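DNA-binding response regulator (Paenisporosarcina sp. TG-14, PDB 6JQS) probably binds DNA through a LuxR-type helix-turn-helix and regulates transcription in a spore-forming bacterium. Local coordinates at residues E16-Q21 with I34-S39; S10-R15 with L64-L69; Y27-I32 with I38-V43. One frame throughout, in Å; residues are numbered along the deposited sequence.

Interaction 1. Residues E16-Q21 with I34-S39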
# COMPACT_ATOMS: atom_id res chain seq x y z
N GLU A 16 3.53 3.07 -4.39
CA GLU A 16 2.24 2.59 -3.82
C GLU A 16 2.31 1.06 -3.68
O GLU A 16 1.98 0.56 -2.63
CB GLU A 16 1.05 3.01 -4.69
CG GLU A 16 0.56 4.46 -4.54
CD GLU A 16 -0.47 4.88 -5.60
OE1 GLU A 16 -0.35 4.34 -6.72
OE2 GLU A 16 -1.46 5.67 -5.30
N ARG A 17 2.75 0.34 -4.72
CA ARG A 17 2.88 -1.14 -4.64
C ARG A 17 3.88 -1.53 -3.54
O ARG A 17 3.59 -2.43 -2.77
CB ARG A 17 3.32 -1.75 -5.98
CG ARG A 17 3.44 -3.27 -5.93
CD ARG A 17 3.99 -3.93 -7.21
NE ARG A 17 3.18 -3.56 -8.36
CZ ARG A 17 3.44 -2.52 -9.17
NH1 ARG A 17 4.48 -1.75 -8.96
NH2 ARG A 17 2.64 -2.26 -10.18
N GLU A 18 5.00 -0.83 -3.42
CA GLU A 18 5.99 -1.17 -2.37
C GLU A 18 5.40 -0.90 -0.99
O GLU A 18 5.75 -1.62 -0.05
CB GLU A 18 7.27 -0.33 -2.38
CG GLU A 18 8.20 -0.54 -3.56
CD GLU A 18 9.28 0.54 -3.53
OE1 GLU A 18 9.22 1.48 -4.35
OE2 GLU A 18 10.17 0.45 -2.65
N ILE A 19 4.66 0.20 -0.81
CA ILE A 19 4.02 0.46 0.50
C ILE A 19 3.07 -0.70 0.89
O ILE A 19 3.09 -1.13 2.09
CB ILE A 19 3.30 1.81 0.51
CG1 ILE A 19 4.31 2.96 0.48
CG2 ILE A 19 2.37 1.87 1.72
CD1 ILE A 19 3.69 4.32 0.08
N PHE A 20 2.19 -1.12 0.00
CA PHE A 20 1.19 -2.17 0.30
C PHE A 20 1.91 -3.53 0.46
O PHE A 20 1.42 -4.32 1.27
CB PHE A 20 0.08 -2.22 -0.75
CG PHE A 20 -0.97 -1.17 -0.53
CD1 PHE A 20 -2.03 -1.43 0.32
CD2 PHE A 20 -0.83 0.12 -1.00
CE1 PHE A 20 -2.94 -0.45 0.66
CE2 PHE A 20 -1.78 1.10 -0.69
CZ PHE A 20 -2.82 0.80 0.14
N GLN A 21 2.97 -3.82 -0.30
CA GLN A 21 3.75 -5.09 -0.08
C GLN A 21 4.32 -5.11 1.35
O GLN A 21 4.34 -6.16 1.97
CB GLN A 21 4.85 -5.28 -1.12
CG GLN A 21 5.44 -6.69 -1.10
CD GLN A 21 4.39 -7.76 -1.38
OE1 GLN A 21 3.97 -7.96 -2.51
NE2 GLN A 21 3.85 -8.34 -0.34
N ILE A 34 10.65 4.86 7.17
CA ILE A 34 12.10 4.60 7.41
C ILE A 34 12.66 3.79 6.22
O ILE A 34 13.52 4.31 5.51
CB ILE A 34 12.32 3.93 8.78
CG1 ILE A 34 11.99 4.92 9.90
CG2 ILE A 34 13.73 3.37 8.90
CD1 ILE A 34 12.04 4.33 11.29
N GLN A 35 12.14 2.59 5.96
CA GLN A 35 12.69 1.72 4.88
C GLN A 35 12.69 2.42 3.52
O GLN A 35 13.66 2.22 2.79
CB GLN A 35 11.92 0.41 4.75
CG GLN A 35 12.63 -0.56 3.81
CD GLN A 35 12.07 -1.95 3.91
OE1 GLN A 35 11.65 -2.40 4.98
NE2 GLN A 35 12.04 -2.64 2.78
N LEU A 36 11.63 3.15 3.14
CA LEU A 36 11.55 3.78 1.78
C LEU A 36 12.12 5.22 1.80
O LEU A 36 12.26 5.80 0.73
CB LEU A 36 10.10 3.76 1.28
CG LEU A 36 9.43 2.39 1.19
CD1 LEU A 36 8.00 2.54 0.72
CD2 LEU A 36 10.18 1.44 0.26
N LYS A 37 12.44 5.74 2.97
CA LYS A 37 13.12 7.06 3.19
C LYS A 37 12.18 8.17 2.69
O LYS A 37 12.56 8.95 1.81
CB LYS A 37 14.53 7.05 2.57
CG LYS A 37 15.60 6.41 3.47
CD LYS A 37 17.04 6.61 3.00
CE LYS A 37 17.60 5.44 2.22
NZ LYS A 37 16.72 5.08 1.08
N ILE A 38 10.98 8.22 3.26
CA ILE A 38 9.94 9.25 2.97
C ILE A 38 9.26 9.55 4.30
O ILE A 38 9.44 8.76 5.24
CB ILE A 38 8.95 8.77 1.89
CG1 ILE A 38 8.14 7.55 2.35
CG2 ILE A 38 9.65 8.53 0.56
CD1 ILE A 38 7.07 7.15 1.34
N SER A 39 8.41 10.57 4.36
CA SER A 39 7.77 10.91 5.66
C SER A 39 6.63 9.92 5.92
O SER A 39 6.05 9.38 4.96
CB SER A 39 7.32 12.35 5.74
OG SER A 39 5.98 12.47 5.33
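L36, the last helical residue of helix 29-36, pushes its two methyls against successive residues of helix 14-24. CD1 lies 3.7 Å from CG1 of I19, the apolar pair of this small contact. The other methyl meets the carboxylate of E18: E18 OE2 lies 3.1 Å from L36 CD2, a tight approach of a carboxylate oxygen to a methyl. Both approaches are oblique rather than end-on. I19 sets CG1 anti to its carbonyl carbon (chi1 -70°), which turns that branch toward L36 although its CB does not point straight across. The E18 chain runs extended beyond CG to the carboxylate. L36 itself is positioned by the end of its helix: K37 takes a positive phi of 64° and closes a Schellman motif, after which the chain turns through I38 to S39, the N-cap residue of the next helix. I38 touches V43 and R15. Helix 14-24 thereby packs on helix 29-36, the first helix of the LuxR-type helix-turn-helix. I19 also rests on H46 of helix 40-54, while F20, on another side of helix 14-24, packs on A62, I63 and L66. Helix 14-24 thus lies between helices 29-36 and 59-68, with helix 40-54 also against it.

Interaction 2. Residues S10-R15 with L64-L69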
# COMPACT_ATOMS: atom_id res chain seq x y z
N SER A 10 0.39 -0.34 -14.80
CA SER A 10 -0.27 -0.76 -13.54
C SER A 10 -1.34 0.27 -13.12
O SER A 10 -1.44 1.32 -13.77
CB SER A 10 0.78 -0.98 -12.48
OG SER A 10 0.20 -1.35 -11.24
N LEU A 11 -2.12 -0.05 -12.09
CA LEU A 11 -3.15 0.83 -11.46
C LEU A 11 -2.48 1.63 -10.34
O LEU A 11 -3.02 2.68 -9.95
CB LEU A 11 -4.28 -0.05 -10.91
CG LEU A 11 -5.69 0.55 -10.89
CD1 LEU A 11 -6.03 1.26 -12.19
CD2 LEU A 11 -6.72 -0.53 -10.58
N LEU A 12 -1.34 1.13 -9.85
CA LEU A 12 -0.49 1.77 -8.81
C LEU A 12 0.84 2.19 -9.41
O LEU A 12 1.34 1.48 -10.32
CB LEU A 12 -0.14 0.78 -7.69
CG LEU A 12 -1.23 -0.16 -7.20
CD1 LEU A 12 -0.58 -1.41 -6.61
CD2 LEU A 12 -2.09 0.55 -6.17
N THR A 13 1.46 3.19 -8.80
CA THR A 13 2.89 3.50 -8.97
C THR A 13 3.67 2.41 -8.23
O THR A 13 3.02 1.74 -7.37
CB THR A 13 3.24 4.89 -8.42
OG1 THR A 13 3.26 4.83 -6.99
CG2 THR A 13 2.26 5.95 -8.88
N GLY A 14 4.94 2.23 -8.62
CA GLY A 14 5.95 1.42 -7.93
C GLY A 14 5.98 1.73 -6.44
O GLY A 14 6.11 0.80 -5.62
N ARG A 15 5.87 3.01 -6.07
CA ARG A 15 5.96 3.40 -4.65
C ARG A 15 4.76 2.84 -3.90
O ARG A 15 5.01 2.26 -2.87
CB ARG A 15 6.08 4.92 -4.48
CG ARG A 15 6.07 5.34 -3.03
CD ARG A 15 6.84 6.62 -2.82
NE ARG A 15 8.29 6.41 -2.76
CZ ARG A 15 9.18 7.41 -2.82
NH1 ARG A 15 10.48 7.15 -2.77
NH2 ARG A 15 8.76 8.65 -2.96
N LEU A 64 -6.53 -6.88 -0.07
CA LEU A 64 -7.22 -8.05 -0.67
C LEU A 64 -7.52 -7.70 -2.12
O LEU A 64 -7.36 -8.61 -2.98
CB LEU A 64 -8.48 -8.43 0.12
CG LEU A 64 -8.22 -8.88 1.57
CD1 LEU A 64 -9.51 -9.02 2.32
CD2 LEU A 64 -7.43 -10.19 1.63
N GLU A 65 -7.91 -6.46 -2.43
CA GLU A 65 -8.17 -6.04 -3.85
C GLU A 65 -6.92 -6.17 -4.71
O GLU A 65 -7.02 -6.78 -5.83
CB GLU A 65 -8.76 -4.63 -3.95
CG GLU A 65 -10.25 -4.63 -3.75
CD GLU A 65 -11.05 -5.38 -4.82
OE1 GLU A 65 -11.04 -4.93 -6.00
OE2 GLU A 65 -11.65 -6.40 -4.48
N LEU A 66 -5.78 -5.75 -4.17
CA LEU A 66 -4.48 -5.74 -4.87
C LEU A 66 -3.92 -7.19 -4.95
O LEU A 66 -3.31 -7.50 -5.97
CB LEU A 66 -3.51 -4.79 -4.19
CG LEU A 66 -3.90 -3.30 -4.19
CD1 LEU A 66 -2.95 -2.52 -3.30
CD2 LEU A 66 -3.91 -2.75 -5.60
N LEU A 67 -4.16 -8.06 -3.96
CA LEU A 67 -3.88 -9.53 -4.11
C LEU A 67 -4.77 -10.10 -5.22
O LEU A 67 -4.24 -10.87 -6.07
CB LEU A 67 -4.10 -10.30 -2.80
CG LEU A 67 -3.10 -10.02 -1.69
CD1 LEU A 67 -3.67 -10.42 -0.34
CD2 LEU A 67 -1.75 -10.69 -1.97
N ARG A 68 -6.06 -9.75 -5.28
CA ARG A 68 -6.98 -10.29 -6.32
C ARG A 68 -6.55 -9.83 -7.72
O ARG A 68 -6.79 -10.56 -8.68
CB ARG A 68 -8.41 -9.79 -6.11
CG ARG A 68 -9.15 -10.50 -5.01
CD ARG A 68 -10.35 -9.71 -4.55
NE ARG A 68 -10.84 -10.31 -3.34
CZ ARG A 68 -11.32 -9.62 -2.28
NH1 ARG A 68 -11.38 -8.31 -2.26
NH2 ARG A 68 -11.72 -10.27 -1.20
N LEU A 69 -5.93 -8.66 -7.82
CA LEU A 69 -5.50 -8.07 -9.12
C LEU A 69 -4.11 -8.55 -9.53
O LEU A 69 -3.65 -8.09 -10.58
CB LEU A 69 -5.45 -6.54 -9.01
CG LEU A 69 -6.79 -5.80 -9.02
CD1 LEU A 69 -6.56 -4.33 -8.75
CD2 LEU A 69 -7.53 -5.97 -10.32
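L12 and L66 meet tip to tip, a leucine of the loop before helix 14-24 against one on helix 59-68. From CB, which points at the helix, the L12 side chain places CG anti to the carbonyl carbon (chi1 -42°). CG is already 4.1 Å from CD2 of L66. At the fork, L12 CD1 comes to 3.7 Å of L66 CD2 and L12 CD2 to 3.8 Å of the same methyl, so one L66 methyl faces both branches of L12. A second, looser pair lies at the exposed margin, where L11 CD2 and L69 CD1 are 4.2 Å apart. The loop is shaped by an ST turn: S10 OG accepts from the backbone N of L12 at 3.2 Å, a nearly straight bond (163°), and also bonds E71, beyond helix 59-68. T13 follows as N-cap of helix 14-24, its backbone N held by E16 OE1. L12 also touches R17 of helix 14-24 and T50 of helix 40-54, and L66 packs on L54 of helix 40-54. Within the four-helix LuxR-type domain, the leucine pair therefore joins the segment leading into helix 14-24 to helix 59-68, beside helix 40-54.

Interaction 3. Residues Y27-I32 with I38-V43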
# COMPACT_ATOMS: atom_id res chain seq x y z
N TYR A 27 4.37 -4.39 8.53
CA TYR A 27 5.11 -3.12 8.83
C TYR A 27 4.10 -2.05 9.24
O TYR A 27 3.01 -1.98 8.65
CB TYR A 27 5.89 -2.61 7.63
CG TYR A 27 7.20 -3.31 7.37
CD1 TYR A 27 7.22 -4.64 7.00
CD2 TYR A 27 8.40 -2.63 7.43
CE1 TYR A 27 8.41 -5.30 6.74
CE2 TYR A 27 9.60 -3.27 7.16
CZ TYR A 27 9.60 -4.62 6.83
OH TYR A 27 10.76 -5.28 6.57
N SER A 28 4.43 -1.28 10.25
CA SER A 28 3.75 -0.01 10.59
C SER A 28 4.08 1.05 9.54
O SER A 28 5.10 0.95 8.82
CB SER A 28 4.19 0.46 11.95
OG SER A 28 5.56 0.80 11.89
N THR A 29 3.28 2.10 9.45
CA THR A 29 3.52 3.20 8.47
C THR A 29 4.88 3.84 8.83
O THR A 29 5.61 4.17 7.90
CB THR A 29 2.27 4.07 8.38
OG1 THR A 29 1.92 4.57 9.67
CG2 THR A 29 1.10 3.27 7.82
N LYS A 30 5.26 3.83 10.11
CA LYS A 30 6.53 4.39 10.63
C LYS A 30 7.71 3.55 10.14
O LYS A 30 8.58 4.14 9.53
CB LYS A 30 6.52 4.50 12.15
CG LYS A 30 7.84 4.95 12.76
CD LYS A 30 7.65 5.95 13.89
CE LYS A 30 8.95 6.64 14.26
NZ LYS A 30 9.92 5.69 14.87
N ASP A 31 7.67 2.22 10.29
CA ASP A 31 8.67 1.29 9.68
C ASP A 31 8.77 1.53 8.17
O ASP A 31 9.90 1.50 7.62
CB ASP A 31 8.33 -0.19 9.97
CG ASP A 31 8.21 -0.56 11.44
OD1 ASP A 31 8.82 0.15 12.29
OD2 ASP A 31 7.49 -1.57 11.74
N ILE A 32 7.64 1.65 7.47
CA ILE A 32 7.62 1.76 5.98
C ILE A 32 8.35 3.05 5.56
O ILE A 32 9.09 3.08 4.52
CB ILE A 32 6.16 1.70 5.46
CG1 ILE A 32 5.49 0.36 5.77
CG2 ILE A 32 6.11 2.02 3.97
CD1 ILE A 32 4.11 0.18 5.15
N ILE A 38 10.98 8.22 3.26
CA ILE A 38 9.94 9.25 2.97
C ILE A 38 9.26 9.55 4.30
O ILE A 38 9.44 8.76 5.24
CB ILE A 38 8.95 8.77 1.89
CG1 ILE A 38 8.14 7.55 2.35
CG2 ILE A 38 9.65 8.53 0.56
CD1 ILE A 38 7.07 7.15 1.34
N SER A 39 8.41 10.57 4.36
CA SER A 39 7.77 10.91 5.66
C SER A 39 6.63 9.92 5.92
O SER A 39 6.05 9.38 4.96
CB SER A 39 7.32 12.35 5.74
OG SER A 39 5.98 12.47 5.33
N GLU A 40 6.28 9.72 7.18
CA GLU A 40 5.15 8.82 7.52
C GLU A 40 3.84 9.44 7.03
O GLU A 40 2.93 8.68 6.67
CB GLU A 40 5.06 8.59 9.02
CG GLU A 40 4.00 7.57 9.36
CD GLU A 40 3.99 7.15 10.81
OE1 GLU A 40 4.93 7.57 11.54
OE2 GLU A 40 3.06 6.39 11.20
N LYS A 41 3.74 10.77 7.01
CA LYS A 41 2.54 11.49 6.51
C LYS A 41 2.28 11.14 5.04
O LYS A 41 1.06 11.01 4.66
CB LYS A 41 2.68 13.00 6.71
CG LYS A 41 2.59 13.44 8.16
CD LYS A 41 2.78 14.93 8.36
CE LYS A 41 3.12 15.26 9.80
NZ LYS A 41 3.04 16.72 10.05
N THR A 42 3.35 11.01 4.26
CA THR A 42 3.30 10.72 2.81
C THR A 42 2.86 9.26 2.63
O THR A 42 2.05 9.01 1.74
CB THR A 42 4.65 10.96 2.13
OG1 THR A 42 5.07 12.30 2.38
CG2 THR A 42 4.63 10.72 0.63
N VAL A 43 3.39 8.34 3.46
CA VAL A 43 2.99 6.90 3.47
C VAL A 43 1.48 6.81 3.69
O VAL A 43 0.78 6.20 2.85
CB VAL A 43 3.74 6.06 4.51
CG1 VAL A 43 3.16 4.65 4.63
CG2 VAL A 43 5.21 6.03 4.19
O HOH W 1 3.33 3.96 12.37
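T29 and E40 are brought together by two first torsions. In T29, OG1 stands between the backbone N and the carbonyl carbon (chi1 57°); in E40, CG is anti to the backbone N (chi1 -174°) and the chain runs on extended, crossing the threonine at about a right angle. T29 OG1 donates to E40 OE2 at 2.6 Å, meeting the oxygen on its anti side and 27° out of the carboxylate plane. The same OE2 accepts from a water at 2.7 Å, and that water in turn accepts from the backbone N of K30. A salt bridge to R44 adds a third partner to OE2, which probably helps keep the glutamate ionised. The other oxygen, OE1, lies 3.5 Å from CB of K30, alongside the start of the lysine chain, whose ammonium leads off elsewhere. These are the two helices of the helix-turn-helix, 29-36 and 40-54, facing each other across the turn near their N-terminal ends; in the LuxR family the second is the DNA-recognition helix, and helix 40-54 probably serves so here. S28 caps the first helix: its OG accepts from D31 N at 3.0 Å in a nearly straight bond, and a weak return bond from S28 N to D31 OD2 completes a capping box. S39 is the N-cap residue of the second helix; its OG shares a hydrogen bond with T42 OG1. Beneath the polar bridge V43 supplies the apolar floor. Its CG1 is 3.9 Å from CB of T29 and 4.0 Å from CG2 of I32, so this methyl fits between two side chains one turn apart. I32 passes on to L22 and L23 of helix 14-24, and T29 to I47 farther along helix 40-54.

Overall arrangement
From the N terminus, the chain first supplies the segment S10-R15, which leads into helix 14-24 and whose partner L64-L69 comes only at the end of the last helix; interaction 2 therefore closes the widest loop, and the other two contacts fall within it. E16-Q21 follows and pairs with I34-S39 in interaction 1, bringing helix 14-24 against the end of helix 29-36. Y27-I32 then meets I38-V43, so interaction 3 closes the short turn between helices 29-36 and 40-54. Interactions 1 and 3 overlap, ending on the same stretch, I38 and S39, with centres about 7 Å apart, while interaction 2 lies across the chain's centre from interaction 3. Helix 14-24, used by both interaction 1 and interaction 2, joins the two.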